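PDB 4NAV: 3-deoxy-D-manno-octulosonate 8-phosphate phosphatase KdsC from Xanthomonas campestris pv. campestris, which probably hydrolyses 3-deoxy-D-manno-octulosonate 8-phosphate to 3-deoxy-D-manno-octulosonate and inorganic phosphate, with magnesium as cofactor, in lipopolysaccharide biosynthesis. Local coordinates for residues V20-D26 with G63-I69. Residues are numbered along the deposited sequence; the frame is centred on the assembly and turned at random.
Sequences VRLACFD and GIHVALI
Phe25 and Val66 cross obliquely on one face of a parallel strand pair, with ring atom CE2 of Phe25 4.2 Å from CG1 of Val66. The ring lies back along its strand: CG stands anti to the carbonyl carbon (chi1 -66°), which turns a ring edge toward the carbonyl oxygen of Ala67. Further along, CD2 of Leu68 packs on CB of Phe25; back toward the start of the strands Ala23 CB lies near CG2 of Ile64. On the other face, CD1 of Ile69 comes up beside Cys24, 4.1 Å from its SG, while Ala67 CB lies next to the sulfur. Leu22 and His65 meet there at about a right angle, CD1 of the leucine 3.9 Å from CB of the histidine.

Five backbone hydrogen bonds hold the register, from His65 N to Arg21 O at one end to Ile69 N to Phe25 O at the other; the straightest, Ala23 N to His65 O, is 2.8 Å long. Before the strands start, the bent Arg21 chain brings NH2 to Gly63 O in a weak 3.0 Å hydrogen bond, with Ile64 CG1 beside NH2. At the far end Asp26, a predicted magnesium ligand close to Asp118, forms a salt bridge with Lys95, which also bonds to Ile69 O; this fits the HAD-type active site.

Strand 22-25 is the middle strand of the Rossmann-like sheet, bonded on its other edge to strand 113-116. Helix 50-61 packs on the face with Ala23, Phe25 and Val66, and helix 95-105 on that with Leu22, Ala67 and Ile69.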
ATOM      1  N   VAL A  20      -4.123  -7.579  32.277  1.00 36.25           N
ATOM      2  CA  VAL A  20      -4.734  -8.146  31.109  1.00 35.06           C
ATOM      3  C   VAL A  20      -4.385  -9.620  30.974  1.00 35.48           C
ATOM      4  O   VAL A  20      -3.236  -9.976  30.851  1.00 33.67           O
ATOM      5  CB  VAL A  20      -4.265  -7.410  29.837  1.00 33.77           C
ATOM      6  CG1 VAL A  20      -4.595  -8.210  28.576  1.00 33.06           C
ATOM      7  CG2 VAL A  20      -4.870  -6.025  29.791  1.00 32.62           C
ATOM      8  N   ARG A  21      -5.417 -10.453  30.929  1.00 37.16           N
ATOM      9  CA  ARG A  21      -5.278 -11.891  30.756  1.00 37.11           C
ATOM     10  C   ARG A  21      -5.869 -12.362  29.458  1.00 36.79           C
ATOM     11  O   ARG A  21      -5.590 -13.484  29.001  1.00 36.75           O
ATOM     12  CB  ARG A  21      -5.979 -12.613  31.902  1.00 38.01           C
ATOM     13  CG  ARG A  21      -5.498 -12.159  33.277  1.00 38.17           C
ATOM     14  CD  ARG A  21      -4.168 -12.676  33.764  1.00 38.18           C
ATOM     15  NE  ARG A  21      -3.311 -13.325  32.773  1.00 39.11           N
ATOM     16  CZ  ARG A  21      -2.006 -13.103  32.534  1.00 40.52           C
ATOM     17  NH1 ARG A  21      -1.292 -12.146  33.126  1.00 41.67           N
ATOM     18  NH2 ARG A  21      -1.390 -13.866  31.640  1.00 42.37           N
ATOM     19  N   LEU A  22      -6.727 -11.542  28.875  1.00 35.88           N
ATOM     20  CA  LEU A  22      -7.335 -11.896  27.595  1.00 35.85           C
ATOM     21  C   LEU A  22      -7.250 -10.675  26.709  1.00 33.85           C
ATOM     22  O   LEU A  22      -7.668  -9.579  27.090  1.00 31.42           O
ATOM     23  CB  LEU A  22      -8.771 -12.347  27.804  1.00 37.49           C
ATOM     24  CG  LEU A  22      -9.619 -12.477  26.533  1.00 39.34           C
ATOM     25  CD1 LEU A  22      -9.164 -13.669  25.722  1.00 40.42           C
ATOM     26  CD2 LEU A  22     -11.084 -12.614  26.881  1.00 40.21           C
ATOM     27  N   ALA A  23      -6.691 -10.864  25.517  1.00 34.35           N
ATOM     28  CA  ALA A  23      -6.531  -9.773  24.543  1.00 33.27           C
ATOM     29  C   ALA A  23      -7.304 -10.121  23.289  1.00 34.14           C
ATOM     30  O   ALA A  23      -7.002 -11.122  22.636  1.00 35.76           O
ATOM     31  CB  ALA A  23      -5.066  -9.569  24.217  1.00 32.14           C
ATOM     32  N   CYS A  24      -8.306  -9.309  22.950  1.00 34.13           N
ATOM     33  CA  CYS A  24      -9.147  -9.581  21.784  1.00 34.64           C
ATOM     34  C   CYS A  24      -8.923  -8.527  20.755  1.00 34.08           C
ATOM     35  O   CYS A  24      -8.775  -7.365  21.092  1.00 34.87           O
ATOM     36  CB  CYS A  24     -10.613  -9.562  22.177  1.00 35.62           C
ATOM     37  SG  CYS A  24     -11.031 -10.722  23.481  1.00 38.01           S
ATOM     38  N   PHE A  25      -8.953  -8.908  19.485  1.00 34.94           N
ATOM     39  CA  PHE A  25      -8.654  -7.994  18.397  1.00 33.91           C
ATOM     40  C   PHE A  25      -9.669  -8.118  17.284  1.00 35.76           C
ATOM     41  O   PHE A  25      -9.873  -9.203  16.747  1.00 36.21           O
ATOM     42  CB  PHE A  25      -7.287  -8.322  17.818  1.00 34.00           C
ATOM     43  CG  PHE A  25      -6.158  -8.068  18.756  1.00 34.12           C
ATOM     44  CD1 PHE A  25      -5.393  -6.909  18.661  1.00 33.83           C
ATOM     45  CD2 PHE A  25      -5.869  -8.986  19.745  1.00 35.13           C
ATOM     46  CE1 PHE A  25      -4.348  -6.677  19.525  1.00 34.37           C
ATOM     47  CE2 PHE A  25      -4.831  -8.761  20.619  1.00 34.67           C
ATOM     48  CZ  PHE A  25      -4.069  -7.611  20.512  1.00 34.39           C
ATOM     49  N   ASP A  26     -10.271  -6.991  16.899  1.00 36.84           N
ATOM     50  CA  ASP A  26     -10.978  -6.902  15.629  1.00 38.21           C
ATOM     51  C   ASP A  26      -9.998  -7.286  14.525  1.00 38.32           C
ATOM     52  O   ASP A  26      -8.790  -7.225  14.704  1.00 37.86           O
ATOM     53  CB  ASP A  26     -11.447  -5.462  15.387  1.00 39.22           C
ATOM     54  CG  ASP A  26     -12.391  -5.338  14.202  1.00 40.31           C
ATOM     55  OD1 ASP A  26     -13.255  -6.246  14.068  1.00 42.29           O
ATOM     56  OD2 ASP A  26     -12.278  -4.344  13.427  1.00 40.97           O
ATOM     57  N   GLY A  63       1.554 -16.084  28.257  1.00 39.04           N
ATOM     58  CA  GLY A  63       0.470 -16.687  29.034  1.00 40.74           C
ATOM     59  C   GLY A  63      -0.809 -15.909  28.996  1.00 39.01           C
ATOM     60  O   GLY A  63      -1.714 -16.160  29.788  1.00 39.85           O
ATOM     61  N   ILE A  64      -0.890 -15.001  28.038  1.00 37.98           N
ATOM     62  CA  ILE A  64      -2.072 -14.219  27.842  1.00 36.29           C
ATOM     63  C   ILE A  64      -2.834 -14.865  26.725  1.00 35.94           C
ATOM     64  O   ILE A  64      -2.264 -15.101  25.693  1.00 36.17           O
ATOM     65  CB  ILE A  64      -1.704 -12.778  27.462  1.00 35.50           C
ATOM     66  CG1 ILE A  64      -0.887 -12.156  28.582  1.00 35.06           C
ATOM     67  CG2 ILE A  64      -2.953 -11.942  27.221  1.00 34.87           C
ATOM     68  CD1 ILE A  64      -0.254 -10.837  28.215  1.00 34.61           C
ATOM     69  N   HIS A  65      -4.123 -15.102  26.921  1.00 36.44           N
ATOM     70  CA  HIS A  65      -4.969 -15.634  25.867  1.00 38.92           C
ATOM     71  C   HIS A  65      -5.298 -14.579  24.786  1.00 36.68           C
ATOM     72  O   HIS A  65      -5.652 -13.448  25.090  1.00 35.33           O
ATOM     73  CB  HIS A  65      -6.250 -16.215  26.449  1.00 42.16           C
ATOM     74  CG  HIS A  65      -6.007 -17.343  27.410  1.00 47.65           C
ATOM     75  ND1 HIS A  65      -6.160 -17.207  28.779  1.00 49.86           N
ATOM     76  CD2 HIS A  65      -5.592 -18.615  27.203  1.00 50.47           C
ATOM     77  CE1 HIS A  65      -5.861 -18.347  29.371  1.00 52.35           C
ATOM     78  NE2 HIS A  65      -5.515 -19.219  28.437  1.00 54.07           N
ATOM     79  N   VAL A  66      -5.133 -14.952  23.524  1.00 36.08           N
ATOM     80  CA  VAL A  66      -5.400 -14.046  22.420  1.00 34.83           C
ATOM     81  C   VAL A  66      -6.534 -14.553  21.534  1.00 35.80           C
ATOM     82  O   VAL A  66      -6.611 -15.726  21.202  1.00 36.06           O
ATOM     83  CB  VAL A  66      -4.152 -13.843  21.580  1.00 34.62           C
ATOM     84  CG1 VAL A  66      -4.449 -12.921  20.405  1.00 33.88           C
ATOM     85  CG2 VAL A  66      -3.045 -13.257  22.458  1.00 33.51           C
ATOM     86  N   ALA A  67      -7.436 -13.656  21.181  1.00 36.19           N
ATOM     87  CA  ALA A  67      -8.586 -14.026  20.388  1.00 38.51           C
ATOM     88  C   ALA A  67      -8.816 -13.006  19.299  1.00 40.04           C
ATOM     89  O   ALA A  67      -8.645 -11.810  19.521  1.00 40.87           O
ATOM     90  CB  ALA A  67      -9.808 -14.114  21.261  1.00 38.99           C
ATOM     91  N   LEU A  68      -9.156 -13.482  18.114  1.00 43.79           N
ATOM     92  CA  LEU A  68      -9.570 -12.611  17.010  1.00 44.93           C
ATOM     93  C   LEU A  68     -11.076 -12.702  16.901  1.00 45.89           C
ATOM     94  O   LEU A  68     -11.634 -13.785  17.052  1.00 45.32           O
ATOM     95  CB  LEU A  68      -8.959 -13.072  15.699  1.00 45.53           C
ATOM     96  CG  LEU A  68      -7.465 -13.342  15.711  1.00 45.85           C
ATOM     97  CD1 LEU A  68      -6.983 -13.679  14.311  1.00 46.97           C
ATOM     98  CD2 LEU A  68      -6.703 -12.155  16.263  1.00 45.84           C
ATOM     99  N   ILE A  69     -11.731 -11.569  16.684  1.00 45.79           N
ATOM    100  CA  ILE A  69     -13.186 -11.529  16.681  1.00 47.95           C
ATOM    101  C   ILE A  69     -13.665 -10.692  15.523  1.00 51.82           C
ATOM    102  O   ILE A  69     -13.407  -9.494  15.460  1.00 54.15           O
ATOM    103  CB  ILE A  69     -13.741 -10.991  18.005  1.00 47.34           C
ATOM    104  CG1 ILE A  69     -13.083 -11.751  19.178  1.00 46.87           C
ATOM    105  CG2 ILE A  69     -15.254 -11.118  18.027  1.00 48.16           C
ATOM    106  CD1 ILE A  69     -13.769 -11.615  20.518  1.00 46.74           C
TER